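Local coordinates for protein carboxylase (Deinococcus radiodurans, PDB 5H80) that probably carries out the ATP-dependent carboxylation of biotin, as the biotin carboxylase domain of a single-chain bacterial carboxylase, at residues Lys265-Ala270 and Gln461-His466; Ala432-Leu437 and Gln470-Ser475. All blocks are in the same frame, centred on the assembly; numbering follows the deposited sequence.

Contact 1. Residues Lys265-Ala270 and Gln461-His466; sequences KLLEFA and QALLHH
Leu267 and Leu463 meet as a strand presses against a helix through leucine side chains alone, a small example of how a beta sheet acquires a helical cover. The methyl CD1 of Leu267 comes to rest 3.9 Å from CB of Leu463, and CD1 of Leu463 also lies close to it. The other branch of Leu267 turns to the next helical residue, with its CD2 4.1 Å from CD2 of Leu464. One leucine of the strand is thus shared between two successive residues of the helix. Leu463 in turn has a second neighbour on the strand side: its CD1 stands 4.0 Å from CD1 of Leu266, the two side chains crossing at about a right angle.

CB of Leu267 already points toward the helix, and with CG anti to the carbonyl carbon (chi1 -61°) both methyls lie on that side. CB of Leu464 does not point straight at the strand, and it is the CD2 methyl at the end of the side chain that closes the distance. No hydrogen bond spans the two segments, whose nearest CA atoms, those of Leu267 and Leu463, are 8.7 Å apart. All four leucines are buried. Behind them the last helical turn is secured by His465, whose ND1 donates to the carbonyl O of Gln461 at 2.8 Å, nearly straight at 167°. That oxygen also accepts from the backbone N of His465, the two donors arriving from opposite faces of the carbonyl plane.

On the strand's other side Glu268 forms a salt bridge with Arg372, while Lys265 pairs with Glu239, Glu303 and Glu324. Strand 264-270 lies between strands 260-261 and 367-374 in an antiparallel sheet, and helix 457-465 packs on it with Leu464 touching helix 434-446 and Leu463 touching helix 483-490.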
loop_
_atom_site.group_PDB
_atom_site.type_symbol
_atom_site.label_atom_id
_atom_site.label_comp_id
_atom_site.label_asym_id
_atom_site.label_seq_id
_atom_site.Cartn_x
_atom_site.Cartn_y
_atom_site.Cartn_z
ATOM N N LYS A 265 -4.551 -4.393 -22.521
ATOM C CA LYS A 265 -4.329 -5.120 -21.295
ATOM C C LYS A 265 -5.348 -4.707 -20.211
ATOM O O LYS A 265 -5.741 -3.520 -20.191
ATOM C CB LYS A 265 -2.873 -4.858 -20.831
ATOM C CG LYS A 265 -1.739 -5.363 -21.737
ATOM C CD LYS A 265 -0.374 -4.725 -21.379
ATOM C CE LYS A 265 0.754 -5.169 -22.281
ATOM N NZ LYS A 265 2.063 -4.477 -22.091
ATOM N N LEU A 266 -5.947 -5.648 -19.487
ATOM C CA LEU A 266 -6.910 -5.384 -18.454
ATOM C C LEU A 266 -6.418 -5.830 -17.095
ATOM O O LEU A 266 -6.685 -5.134 -16.123
ATOM C CB LEU A 266 -8.291 -6.056 -18.693
ATOM C CG LEU A 266 -9.033 -5.517 -19.895
ATOM C CD1 LEU A 266 -10.233 -6.384 -20.210
ATOM C CD2 LEU A 266 -9.456 -4.076 -19.554
ATOM N N LEU A 267 -5.805 -7.009 -16.999
ATOM C CA LEU A 267 -5.327 -7.568 -15.701
ATOM C C LEU A 267 -3.841 -7.906 -15.832
ATOM O O LEU A 267 -3.403 -8.454 -16.843
ATOM C CB LEU A 267 -6.029 -8.823 -15.210
ATOM C CG LEU A 267 -7.497 -8.688 -14.944
ATOM C CD1 LEU A 267 -8.167 -10.000 -14.882
ATOM C CD2 LEU A 267 -7.803 -7.807 -13.691
ATOM N N GLU A 268 -3.022 -7.379 -14.945
ATOM C CA GLU A 268 -1.575 -7.577 -15.104
ATOM C C GLU A 268 -1.086 -8.147 -13.783
ATOM O O GLU A 268 -1.266 -7.523 -12.751
ATOM C CB GLU A 268 -0.942 -6.234 -15.483
ATOM C CG GLU A 268 -1.519 -5.729 -16.846
ATOM C CD GLU A 268 -1.677 -4.242 -16.957
ATOM O OE1 GLU A 268 -2.288 -3.620 -16.069
ATOM O OE2 GLU A 268 -1.182 -3.725 -17.969
ATOM N N PHE A 269 -0.346 -9.248 -13.842
ATOM C CA PHE A 269 0.098 -10.019 -12.655
ATOM C C PHE A 269 1.648 -9.966 -12.444
ATOM O O PHE A 269 2.423 -9.966 -13.356
ATOM C CB PHE A 269 -0.375 -11.443 -12.791
ATOM C CG PHE A 269 -1.774 -11.589 -12.783
ATOM C CD1 PHE A 269 -2.424 -12.035 -11.649
ATOM C CD2 PHE A 269 -2.552 -11.344 -13.911
ATOM C CE1 PHE A 269 -3.742 -12.242 -11.646
ATOM C CE2 PHE A 269 -3.928 -11.604 -13.896
ATOM C CZ PHE A 269 -4.525 -11.958 -12.734
ATOM N N ALA A 270 2.162 -9.842 -11.192
ATOM C CA ALA A 270 3.620 -9.920 -10.935
ATOM C C ALA A 270 3.622 -10.775 -9.591
ATOM O O ALA A 270 2.984 -10.347 -8.557
ATOM C CB ALA A 270 4.323 -8.627 -10.843
ATOM N N GLN A 461 -14.909 -7.857 -12.410
ATOM C CA GLN A 461 -15.354 -8.864 -11.488
ATOM C C GLN A 461 -15.694 -10.189 -12.199
ATOM O O GLN A 461 -15.275 -11.268 -11.702
ATOM C CB GLN A 461 -16.434 -8.303 -10.560
ATOM C CG GLN A 461 -15.814 -7.458 -9.444
ATOM C CD GLN A 461 -16.790 -6.527 -8.818
ATOM O OE1 GLN A 461 -17.033 -5.384 -9.300
ATOM N NE2 GLN A 461 -17.398 -6.991 -7.769
ATOM N N ALA A 462 -16.272 -10.178 -13.403
ATOM C CA ALA A 462 -16.537 -11.455 -14.056
ATOM C C ALA A 462 -15.229 -12.185 -14.409
ATOM O O ALA A 462 -15.088 -13.447 -14.334
ATOM C CB ALA A 462 -17.411 -11.270 -15.283
ATOM N N LEU A 463 -14.225 -11.391 -14.837
ATOM C CA LEU A 463 -12.873 -11.875 -15.150
ATOM C C LEU A 463 -12.273 -12.548 -13.954
ATOM O O LEU A 463 -11.819 -13.689 -14.019
ATOM C CB LEU A 463 -11.915 -10.769 -15.715
ATOM C CG LEU A 463 -12.175 -10.221 -17.126
ATOM C CD1 LEU A 463 -11.226 -9.090 -17.405
ATOM C CD2 LEU A 463 -12.072 -11.311 -18.197
ATOM N N LEU A 464 -12.312 -11.862 -12.834
ATOM C CA LEU A 464 -11.658 -12.359 -11.657
ATOM C C LEU A 464 -12.260 -13.635 -11.033
ATOM O O LEU A 464 -11.461 -14.338 -10.394
ATOM C CB LEU A 464 -11.554 -11.285 -10.588
ATOM C CG LEU A 464 -10.683 -10.069 -10.940
ATOM C CD1 LEU A 464 -11.170 -8.970 -10.066
ATOM C CD2 LEU A 464 -9.160 -10.374 -10.830
ATOM N N HIS A 465 -13.526 -13.890 -11.290
ATOM C CA HIS A 465 -14.248 -15.133 -10.861
ATOM C C HIS A 465 -14.211 -16.259 -11.872
ATOM O O HIS A 465 -14.645 -17.383 -11.535
ATOM C CB HIS A 465 -15.701 -14.773 -10.543
ATOM C CG HIS A 465 -15.854 -13.961 -9.303
ATOM N ND1 HIS A 465 -15.886 -12.602 -9.320
ATOM C CD2 HIS A 465 -16.056 -14.326 -8.017
ATOM C CE1 HIS A 465 -16.095 -12.143 -8.105
ATOM N NE2 HIS A 465 -16.197 -13.172 -7.292
ATOM N N HIS A 466 -13.731 -16.018 -13.097
ATOM C CA HIS A 466 -13.752 -17.034 -14.099
ATOM C C HIS A 466 -12.709 -18.150 -13.775
ATOM O O HIS A 466 -11.570 -17.883 -13.439
ATOM C CB HIS A 466 -13.576 -16.415 -15.497
ATOM C CG HIS A 466 -13.921 -17.365 -16.611
ATOM N ND1 HIS A 466 -13.124 -18.416 -16.994
ATOM C CD2 HIS A 466 -14.993 -17.400 -17.430
ATOM C CE1 HIS A 466 -13.700 -19.074 -17.983
ATOM N NE2 HIS A 466 -14.843 -18.466 -18.262
#

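Contact 2. Residues Ala432-Leu437 and Gln470-Ser475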
loop_
_atom_site.group_PDB
_atom_site.type_symbol
_atom_site.label_atom_id
_atom_site.label_comp_id
_atom_site.label_asym_id
_atom_site.label_seq_id
_atom_site.Cartn_x
_atom_site.Cartn_y
_atom_site.Cartn_z
ATOM N N ALA A 432 1.279 -17.268 -1.706
ATOM C CA ALA A 432 1.634 -17.567 -3.123
ATOM C C ALA A 432 0.464 -17.990 -3.977
ATOM O O ALA A 432 0.593 -17.967 -5.213
ATOM C CB ALA A 432 2.662 -18.702 -3.185
ATOM N N ALA A 433 -0.595 -18.459 -3.348
ATOM C CA ALA A 433 -1.706 -19.073 -4.023
ATOM C C ALA A 433 -2.647 -18.076 -4.823
ATOM O O ALA A 433 -3.302 -17.194 -4.299
ATOM C CB ALA A 433 -2.501 -20.043 -3.093
ATOM N N LEU A 434 -2.645 -18.190 -6.166
ATOM C CA LEU A 434 -3.466 -17.278 -7.015
ATOM C C LEU A 434 -4.956 -17.026 -6.678
ATOM O O LEU A 434 -5.422 -15.892 -6.716
ATOM C CB LEU A 434 -3.275 -17.659 -8.541
ATOM C CG LEU A 434 -4.083 -16.951 -9.645
ATOM C CD1 LEU A 434 -3.589 -15.537 -9.827
ATOM C CD2 LEU A 434 -3.945 -17.614 -11.036
ATOM N N PRO A 435 -5.757 -18.098 -6.419
ATOM C CA PRO A 435 -7.171 -17.888 -6.123
ATOM C C PRO A 435 -7.446 -16.878 -4.986
ATOM O O PRO A 435 -8.295 -15.988 -5.120
ATOM C CB PRO A 435 -7.651 -19.289 -5.817
ATOM C CG PRO A 435 -6.771 -20.205 -6.603
ATOM C CD PRO A 435 -5.451 -19.553 -6.445
ATOM N N GLY A 436 -6.642 -16.931 -3.952
ATOM C CA GLY A 436 -6.713 -15.966 -2.829
ATOM C C GLY A 436 -6.471 -14.451 -3.197
ATOM O O GLY A 436 -7.236 -13.519 -2.811
ATOM N N LEU A 437 -5.540 -14.289 -4.164
ATOM C CA LEU A 437 -5.255 -13.002 -4.746
ATOM C C LEU A 437 -6.466 -12.511 -5.610
ATOM O O LEU A 437 -6.875 -11.384 -5.428
ATOM C CB LEU A 437 -3.965 -13.039 -5.647
ATOM C CG LEU A 437 -3.628 -11.669 -6.292
ATOM C CD1 LEU A 437 -3.301 -10.585 -5.294
ATOM C CD2 LEU A 437 -2.463 -11.829 -7.329
ATOM N N GLN A 470 -8.787 -18.250 -12.561
ATOM C CA GLN A 470 -8.413 -18.966 -11.360
ATOM C C GLN A 470 -7.311 -20.067 -11.513
ATOM O O GLN A 470 -6.426 -20.103 -10.658
ATOM C CB GLN A 470 -9.657 -19.512 -10.741
ATOM C CG GLN A 470 -10.609 -18.475 -10.213
ATOM C CD GLN A 470 -11.958 -19.058 -9.883
ATOM O OE1 GLN A 470 -12.175 -20.265 -9.969
ATOM N NE2 GLN A 470 -12.869 -18.216 -9.490
ATOM N N HIS A 471 -7.235 -20.788 -12.652
ATOM C CA HIS A 471 -6.151 -21.730 -12.963
ATOM C C HIS A 471 -5.079 -21.196 -13.920
ATOM O O HIS A 471 -4.114 -21.881 -14.106
ATOM C CB HIS A 471 -6.736 -22.970 -13.594
ATOM C CG HIS A 471 -7.587 -23.749 -12.677
ATOM N ND1 HIS A 471 -7.080 -24.362 -11.559
ATOM C CD2 HIS A 471 -8.913 -23.897 -12.623
ATOM C CE1 HIS A 471 -8.052 -24.992 -10.915
ATOM N NE2 HIS A 471 -9.195 -24.706 -11.521
ATOM N N TYR A 472 -5.251 -19.905 -14.317
ATOM C CA TYR A 472 -4.442 -19.223 -15.281
ATOM C C TYR A 472 -4.339 -20.047 -16.575
ATOM O O TYR A 472 -3.187 -20.147 -17.116
ATOM C CB TYR A 472 -3.080 -18.813 -14.665
ATOM C CG TYR A 472 -2.706 -17.430 -15.093
ATOM C CD1 TYR A 472 -3.317 -16.331 -14.448
ATOM C CD2 TYR A 472 -1.865 -17.201 -16.192
ATOM C CE1 TYR A 472 -3.071 -14.989 -14.905
ATOM C CE2 TYR A 472 -1.543 -15.850 -16.597
ATOM C CZ TYR A 472 -2.180 -14.791 -16.009
ATOM O OH TYR A 472 -1.999 -13.510 -16.469
ATOM N N GLU A 473 -5.442 -20.650 -17.020
ATOM C CA GLU A 473 -5.394 -21.424 -18.246
ATOM C C GLU A 473 -5.800 -20.457 -19.368
ATOM O O GLU A 473 -7.017 -20.391 -19.691
ATOM C CB GLU A 473 -6.339 -22.562 -18.137
ATOM C CG GLU A 473 -5.844 -23.612 -17.174
ATOM C CD GLU A 473 -6.868 -24.733 -16.960
ATOM O OE1 GLU A 473 -8.085 -24.564 -17.131
ATOM O OE2 GLU A 473 -6.406 -25.809 -16.630
ATOM N N LEU A 474 -4.864 -19.592 -19.802
ATOM C CA LEU A 474 -5.229 -18.365 -20.551
ATOM C C LEU A 474 -4.224 -18.205 -21.701
ATOM O O LEU A 474 -3.067 -18.752 -21.649
ATOM C CB LEU A 474 -4.994 -17.176 -19.633
ATOM C CG LEU A 474 -5.904 -17.096 -18.408
ATOM C CD1 LEU A 474 -5.416 -15.941 -17.496
ATOM C CD2 LEU A 474 -7.363 -16.962 -18.751
ATOM N N SER A 475 -4.644 -17.529 -22.732
ATOM C CA SER A 475 -3.767 -17.084 -23.775
ATOM C C SER A 475 -4.209 -15.654 -24.113
ATOM O O SER A 475 -5.266 -15.201 -23.649
ATOM C CB SER A 475 -3.994 -17.944 -25.133
ATOM O OG SER A 475 -5.305 -17.689 -25.571
#
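A Schellman motif closes helix 467-471, and the first turn of helix 434-446 packs against it: two helix ends meet, with one leucine doing most of the work. Tyr472 is the residue that leaves the helix, its positive phi (52°) accompanied by two bonds back into the last turn. Leu434, just after the N-cap residue Ala433, fits its CD2 methyl beside this turn, 3.5 Å from the carbonyl O of Gln470 and 3.7 Å from CD1 of the Tyr472 ring. The same methyl lies 3.9 Å from CB of Tyr472, so it touches both the root and the ring of the tyrosine, which it approaches obliquely.

The chi1 of 175° sets CG of Leu434 anti to its own backbone N and extends the branched end across to the turn. Pro435 adds a lighter contact, its CG 4.1 Å from the O of Gln470. The carbonyl of Gln470 is therefore bordered by carbon from both residues, without a hydrogen bond passing between the segments. Within the second segment, CD1 of Leu474 sits 3.5 Å above the centre of the Tyr472 ring, covering one face. The phenol is held at its far end as well, where OH is hydrogen-bonded to Asp256, and the ring packs edge-to-face with Phe269.

Pro273, in a loop, touches both Leu434 and Tyr472. Helix 434-446 follows strand 421-429 after a short link, and Leu437, one turn along it, rests on that strand and on strand 367-374; the helix thus lies over the antiparallel sheet, with the end of helix 467-471 beside its first turn.

Overall arrangement
Read from the N terminus, the chain supplies 265-270 first, then 432-437, then 461-466 and finally 470-475, so the two contacts cross. Contact 1 closes a long loop of 190 residues, from the ATP-binding family region into the biotin carboxylase C-terminal region. Contact 2 closes a much shorter one of 32 residues, wholly within the latter. Their centres lie about 9 Å apart, and helices 457-465 and 467-471 follow each other in the chain. Phe269 joins the two sites, its CE1 lying 3.8 Å from CD1 of Leu434. Contact 1 ties the antiparallel sheet containing strand 264-270 to helix 457-465, and contact 2 ties the start of helix 434-446 to the end of helix 467-471.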